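Local coordinates for protein putative enoyl-CoA hydratase/isomerase (Mycobacterium abscessus, PDB 3RSI) that probably acts as a hydro-lyase of the enoyl-CoA hydratase/isomerase (crotonase) family in lipid metabolism, at residues 117-122 and 148-153; 130-135 and 188-193. All blocks are in the same frame, centred on the assembly; numbering follows the deposited sequence.

Interaction 1: residues 117-122 and 148-153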
loop_
_atom_site.group_PDB
_atom_site.type_symbol
_atom_site.label_atom_id
_atom_site.label_comp_id
_atom_site.label_asym_id
_atom_site.label_seq_id
_atom_site.Cartn_x
_atom_site.Cartn_y
_atom_site.Cartn_z
ATOM N N GLY B 117 -19.343 5.376 -8.786
ATOM C CA GLY B 117 -18.669 4.391 -9.634
ATOM C C GLY B 117 -17.277 4.029 -9.117
ATOM O O GLY B 117 -16.859 2.854 -9.142
ATOM N N CYS B 118 -16.565 5.049 -8.649
ATOM C CA CYS B 118 -15.209 4.901 -8.168
ATOM C C CYS B 118 -15.238 4.362 -6.748
ATOM O O CYS B 118 -14.315 3.664 -6.329
ATOM C CB CYS B 118 -14.466 6.232 -8.254
ATOM S SG CYS B 118 -12.688 6.162 -7.923
ATOM N N GLU B 119 -16.309 4.659 -6.005
ATOM C CA GLU B 119 -16.507 4.021 -4.706
ATOM C C GLU B 119 -16.665 2.498 -4.856
ATOM O O GLU B 119 -15.971 1.714 -4.167
ATOM C CB GLU B 119 -17.694 4.609 -3.956
ATOM C CG GLU B 119 -17.530 6.089 -3.619
ATOM C CD GLU B 119 -17.715 6.365 -2.154
ATOM O OE1 GLU B 119 -16.965 5.769 -1.335
ATOM O OE2 GLU B 119 -18.608 7.150 -1.819
ATOM N N MET B 120 -17.536 2.078 -5.770
ATOM C CA MET B 120 -17.748 0.651 -6.007
ATOM C C MET B 120 -16.526 -0.076 -6.616
ATOM O O MET B 120 -16.330 -1.284 -6.403
ATOM C CB MET B 120 -18.984 0.416 -6.876
ATOM C CG MET B 120 -20.285 0.556 -6.118
ATOM S SD MET B 120 -21.758 0.320 -7.157
ATOM C CE MET B 120 -21.693 -1.451 -7.412
ATOM N N LEU B 121 -15.708 0.657 -7.353
ATOM C CA LEU B 121 -14.502 0.097 -7.954
ATOM C C LEU B 121 -13.577 -0.544 -6.909
ATOM O O LEU B 121 -12.891 -1.522 -7.208
ATOM C CB LEU B 121 -13.759 1.178 -8.710
ATOM C CG LEU B 121 -12.546 0.767 -9.533
ATOM C CD1 LEU B 121 -12.909 0.013 -10.793
ATOM C CD2 LEU B 121 -11.732 2.020 -9.868
ATOM N N GLN B 122 -13.575 0.008 -5.694
ATOM C CA GLN B 122 -12.732 -0.488 -4.623
ATOM C C GLN B 122 -13.140 -1.882 -4.128
ATOM O O GLN B 122 -12.337 -2.552 -3.502
ATOM C CB GLN B 122 -12.656 0.526 -3.479
ATOM C CG GLN B 122 -11.876 1.784 -3.873
ATOM C CD GLN B 122 -12.249 2.985 -3.034
ATOM O OE1 GLN B 122 -11.794 3.114 -1.900
ATOM N NE2 GLN B 122 -13.088 3.868 -3.584
ATOM N N ALA B 148 -19.273 5.947 0.777
ATOM C CA ALA B 148 -19.602 4.573 0.383
ATOM C C ALA B 148 -18.339 3.696 0.412
ATOM O O ALA B 148 -18.075 2.915 -0.511
ATOM C CB ALA B 148 -20.279 4.549 -0.985
ATOM N N GLY B 149 -17.554 3.844 1.474
ATOM C CA GLY B 149 -16.385 3.000 1.709
ATOM C C GLY B 149 -15.024 3.583 1.354
ATOM O O GLY B 149 -14.006 3.026 1.770
ATOM N N SER B 150 -14.998 4.685 0.592
ATOM C CA SER B 150 -13.732 5.223 0.044
ATOM C C SER B 150 -12.787 5.731 1.120
ATOM O O SER B 150 -11.562 5.585 1.002
ATOM C CB SER B 150 -13.972 6.332 -0.977
ATOM O OG SER B 150 -14.635 5.834 -2.143
ATOM N N MET B 151 -13.352 6.311 2.172
ATOM C CA MET B 151 -12.524 6.892 3.228
ATOM C C MET B 151 -11.862 5.805 4.074
ATOM O O MET B 151 -10.734 5.960 4.483
ATOM C CB MET B 151 -13.331 7.884 4.059
ATOM C CG MET B 151 -13.769 9.091 3.211
ATOM S SD MET B 151 -14.738 10.348 4.060
ATOM C CE MET B 151 -16.318 9.523 4.155
ATOM N N VAL B 152 -12.552 4.689 4.271
ATOM C CA VAL B 152 -11.964 3.471 4.866
ATOM C C VAL B 152 -10.937 2.819 3.920
ATOM O O VAL B 152 -9.796 2.547 4.319
ATOM C CB VAL B 152 -13.073 2.450 5.173
ATOM C CG1 VAL B 152 -12.503 1.071 5.546
ATOM C CG2 VAL B 152 -14.007 2.978 6.286
ATOM N N ARG B 153 -11.330 2.635 2.657
ATOM C CA ARG B 153 -10.660 1.696 1.755
ATOM C C ARG B 153 -9.542 2.255 0.895
ATOM O O ARG B 153 -8.570 1.559 0.655
ATOM C CB ARG B 153 -11.662 1.037 0.813
ATOM C CG ARG B 153 -12.607 0.102 1.495
ATOM C CD ARG B 153 -13.853 -0.063 0.677
ATOM N NE ARG B 153 -14.745 -1.052 1.248
ATOM C CZ ARG B 153 -15.976 -1.266 0.817
ATOM N NH1 ARG B 153 -16.469 -0.528 -0.163
ATOM N NH2 ARG B 153 -16.726 -2.205 1.385
HETATM O O HOH W 1 -15.692 1.787 -1.447
#

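Interaction 2: residues 130-135 and 188-193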
loop_
_atom_site.group_PDB
_atom_site.type_symbol
_atom_site.label_atom_id
_atom_site.label_comp_id
_atom_site.label_asym_id
_atom_site.label_seq_id
_atom_site.Cartn_x
_atom_site.Cartn_y
_atom_site.Cartn_z
ATOM N N ASP B 130 -9.526 1.534 -19.691
ATOM C CA ASP B 130 -9.403 2.197 -20.976
ATOM C C ASP B 130 -8.394 3.344 -20.837
ATOM O O ASP B 130 -8.380 4.063 -19.842
ATOM C CB ASP B 130 -10.764 2.759 -21.406
ATOM C CG ASP B 130 -10.778 3.234 -22.833
ATOM O OD1 ASP B 130 -10.227 4.314 -23.110
ATOM O OD2 ASP B 130 -11.374 2.536 -23.675
ATOM N N GLU B 131 -7.543 3.468 -21.846
ATOM C CA GLU B 131 -6.660 4.605 -22.074
ATOM C C GLU B 131 -7.241 5.973 -21.674
ATOM O O GLU B 131 -6.541 6.842 -21.149
ATOM C CB GLU B 131 -6.431 4.669 -23.596
ATOM C CG GLU B 131 -5.109 5.051 -24.019
ATOM C CD GLU B 131 -5.034 5.192 -25.529
ATOM O OE1 GLU B 131 -5.771 4.496 -26.295
ATOM O OE2 GLU B 131 -4.214 6.017 -25.943
ATOM N N HIS B 132 -8.510 6.184 -21.992
ATOM C CA HIS B 132 -9.135 7.492 -21.792
ATOM C C HIS B 132 -10.030 7.586 -20.545
ATOM O O HIS B 132 -10.606 8.628 -20.293
ATOM C CB HIS B 132 -9.925 7.907 -23.044
ATOM C CG HIS B 132 -9.097 7.939 -24.289
ATOM N ND1 HIS B 132 -7.907 8.629 -24.371
ATOM C CD2 HIS B 132 -9.305 7.398 -25.513
ATOM C CE1 HIS B 132 -7.406 8.486 -25.584
ATOM N NE2 HIS B 132 -8.236 7.747 -26.297
ATOM N N ALA B 133 -10.130 6.513 -19.766
ATOM C CA ALA B 133 -10.839 6.555 -18.484
ATOM C C ALA B 133 -10.216 7.553 -17.504
ATOM O O ALA B 133 -9.019 7.865 -17.575
ATOM C CB ALA B 133 -10.897 5.190 -17.869
ATOM N N THR B 134 -11.050 8.076 -16.611
ATOM C CA THR B 134 -10.608 8.928 -15.502
ATOM C C THR B 134 -11.233 8.397 -14.213
ATOM O O THR B 134 -12.271 7.726 -14.258
ATOM C CB THR B 134 -11.015 10.411 -15.705
ATOM O OG1 THR B 134 -12.436 10.517 -15.913
ATOM C CG2 THR B 134 -10.288 10.995 -16.902
ATOM N N PHE B 135 -10.596 8.701 -13.081
ATOM C CA PHE B 135 -10.972 8.175 -11.769
ATOM C C PHE B 135 -11.018 9.284 -10.737
ATOM O O PHE B 135 -10.053 10.002 -10.552
ATOM C CB PHE B 135 -9.955 7.121 -11.348
ATOM C CG PHE B 135 -9.876 5.972 -12.308
ATOM C CD1 PHE B 135 -10.597 4.817 -12.079
ATOM C CD2 PHE B 135 -9.143 6.083 -13.479
ATOM C CE1 PHE B 135 -10.568 3.749 -13.003
ATOM C CE2 PHE B 135 -9.107 5.043 -14.410
ATOM C CZ PHE B 135 -9.818 3.862 -14.156
ATOM N N VAL B 188 -5.245 -0.092 -21.227
ATOM C CA VAL B 188 -5.301 -0.720 -22.549
ATOM C C VAL B 188 -5.799 0.284 -23.602
ATOM O O VAL B 188 -6.377 1.295 -23.234
ATOM C CB VAL B 188 -6.213 -1.949 -22.508
ATOM C CG1 VAL B 188 -5.690 -2.994 -21.477
ATOM C CG2 VAL B 188 -7.670 -1.545 -22.216
ATOM N N PRO B 189 -5.576 0.002 -24.910
ATOM C CA PRO B 189 -6.021 0.930 -25.949
ATOM C C PRO B 189 -7.529 1.177 -25.934
ATOM O O PRO B 189 -8.315 0.281 -25.592
ATOM C CB PRO B 189 -5.591 0.250 -27.268
ATOM C CG PRO B 189 -4.444 -0.631 -26.899
ATOM C CD PRO B 189 -4.693 -1.053 -25.454
ATOM N N ALA B 190 -7.897 2.402 -26.292
ATOM C CA ALA B 190 -9.291 2.843 -26.380
ATOM C C ALA B 190 -10.219 1.778 -26.909
ATOM O O ALA B 190 -9.973 1.205 -27.964
ATOM C CB ALA B 190 -9.398 4.105 -27.269
ATOM N N GLY B 191 -11.284 1.498 -26.166
ATOM C CA GLY B 191 -12.322 0.593 -26.650
ATOM C C GLY B 191 -12.071 -0.882 -26.392
ATOM O O GLY B 191 -12.916 -1.697 -26.754
ATOM N N THR B 192 -10.941 -1.243 -25.770
ATOM C CA THR B 192 -10.581 -2.664 -25.588
ATOM C C THR B 192 -10.685 -3.207 -24.139
ATOM O O THR B 192 -10.386 -4.392 -23.903
ATOM C CB THR B 192 -9.149 -2.971 -26.146
ATOM O OG1 THR B 192 -8.140 -2.396 -25.297
ATOM C CG2 THR B 192 -9.012 -2.429 -27.587
ATOM N N ALA B 193 -11.106 -2.368 -23.187
ATOM C CA ALA B 193 -11.183 -2.782 -21.765
ATOM C C ALA B 193 -12.002 -4.052 -21.548
ATOM O O ALA B 193 -11.574 -4.936 -20.803
ATOM C CB ALA B 193 -11.736 -1.666 -20.901
HETATM O O HOH W 2 -12.678 0.248 -23.320
#

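Interaction 1: residues 117-122 and 148-153
Glu119 reaches from helix 116-121 of this crotonase-like fold to the start of helix 150-157, and its carboxylate accepts from the backbone N of Ala148 and of Ser150. The chain bends at chi2, where CD turns toward 148-150; OE2 accepts from Ala148 N at 2.9 Å, syn but 30° out of the carboxylate plane. OE1 accepts from Ser150 N, which meets it nearly along the C-O axis, and from Ser150 OG at a very short 2.5 Å. Two bonds thus grip one buried oxygen at the first turn of the second helix. Gly149, the N-cap residue, has a positive phi (101°) that suits glycine. Gln122, three residues on from Glu119, approaches Ser150: its NE2 donates to Ser150 OG at 2.9 Å and to Cys118 O, fixing the amide, while OE1 lies 3.4 Å from Arg153 CB. Its amide plane stands 80° from the guanidinium of Arg153, whose NH2 makes a salt bridge with Glu227 of the second subunit. In the plane of that guanidinium, at its edge, a water accepts from Arg153 NH1 and donates to Glu119 O and, with its O 2.8 Å away, to Ala148 O.

Interaction 2: residues 130-135 and 188-193
Asp130 OD2 takes a nearly straight hydrogen bond from Gly191 N (2.7 Å, 174° at the hydrogen) on the buried side of this contact. With CG anti to the backbone N (chi1 -169°), the carboxylate bridges two turns: OD1 uses its anti lone pair to accept from His132 N, an Asx turn within a type I turn from Asp130 to Ala133, while OD2 faces the type II turn from Pro189 to Thr192. A water adds a further donor to OD2 and accepts from Ala193 N, and Ala193 CB packs 4.1 Å from Asp130 N. The backbones join here as well, Glu131 N donating to Val188 O at 2.8 Å. This bond belongs to a parallel bridge between Asp130 and Val188, where strands 126-130 and 186-188 of a parallel sheet in the crotonase-like fold run out into their turns; Asp130 also bonds through its backbone to Val109 of strand 105-109. Toward solvent the contact thins. Exposed Glu131 extends beyond CG to offer the anti lone pair of OE1 to Ala190 N at 3.0 Å. Its CB lies 4.2 Å above the centre of the His132 ring, and that ring meets Ala190 obliquely, with CD2 3.7 Å from Ala190 CB. Within the second turn, Pro189 O receives both Thr192 N and Thr192 OG1.

Interaction 1 is a buried helix-to-helix contact beside two neighbouring subunits, whereas interaction 2 is only partly buried, joins strand ends and turns, and touches no other chain. Both use a carboxylate to hold backbone N-H groups, but in 117-122/148-153 the acceptor serves the start of a helix and shares a serine hydroxyl with an amide; in 130-135/188-193 the acceptors serve turns, and one belongs to the exposed Glu131. The centres of the two contacts lie about 20 Å apart and their segments alternate along the chain, strand 134-136 being followed by helix 150-157. The two meet in the core, where Leu121 CD2 packs 3.7 Å from Phe135 CD1.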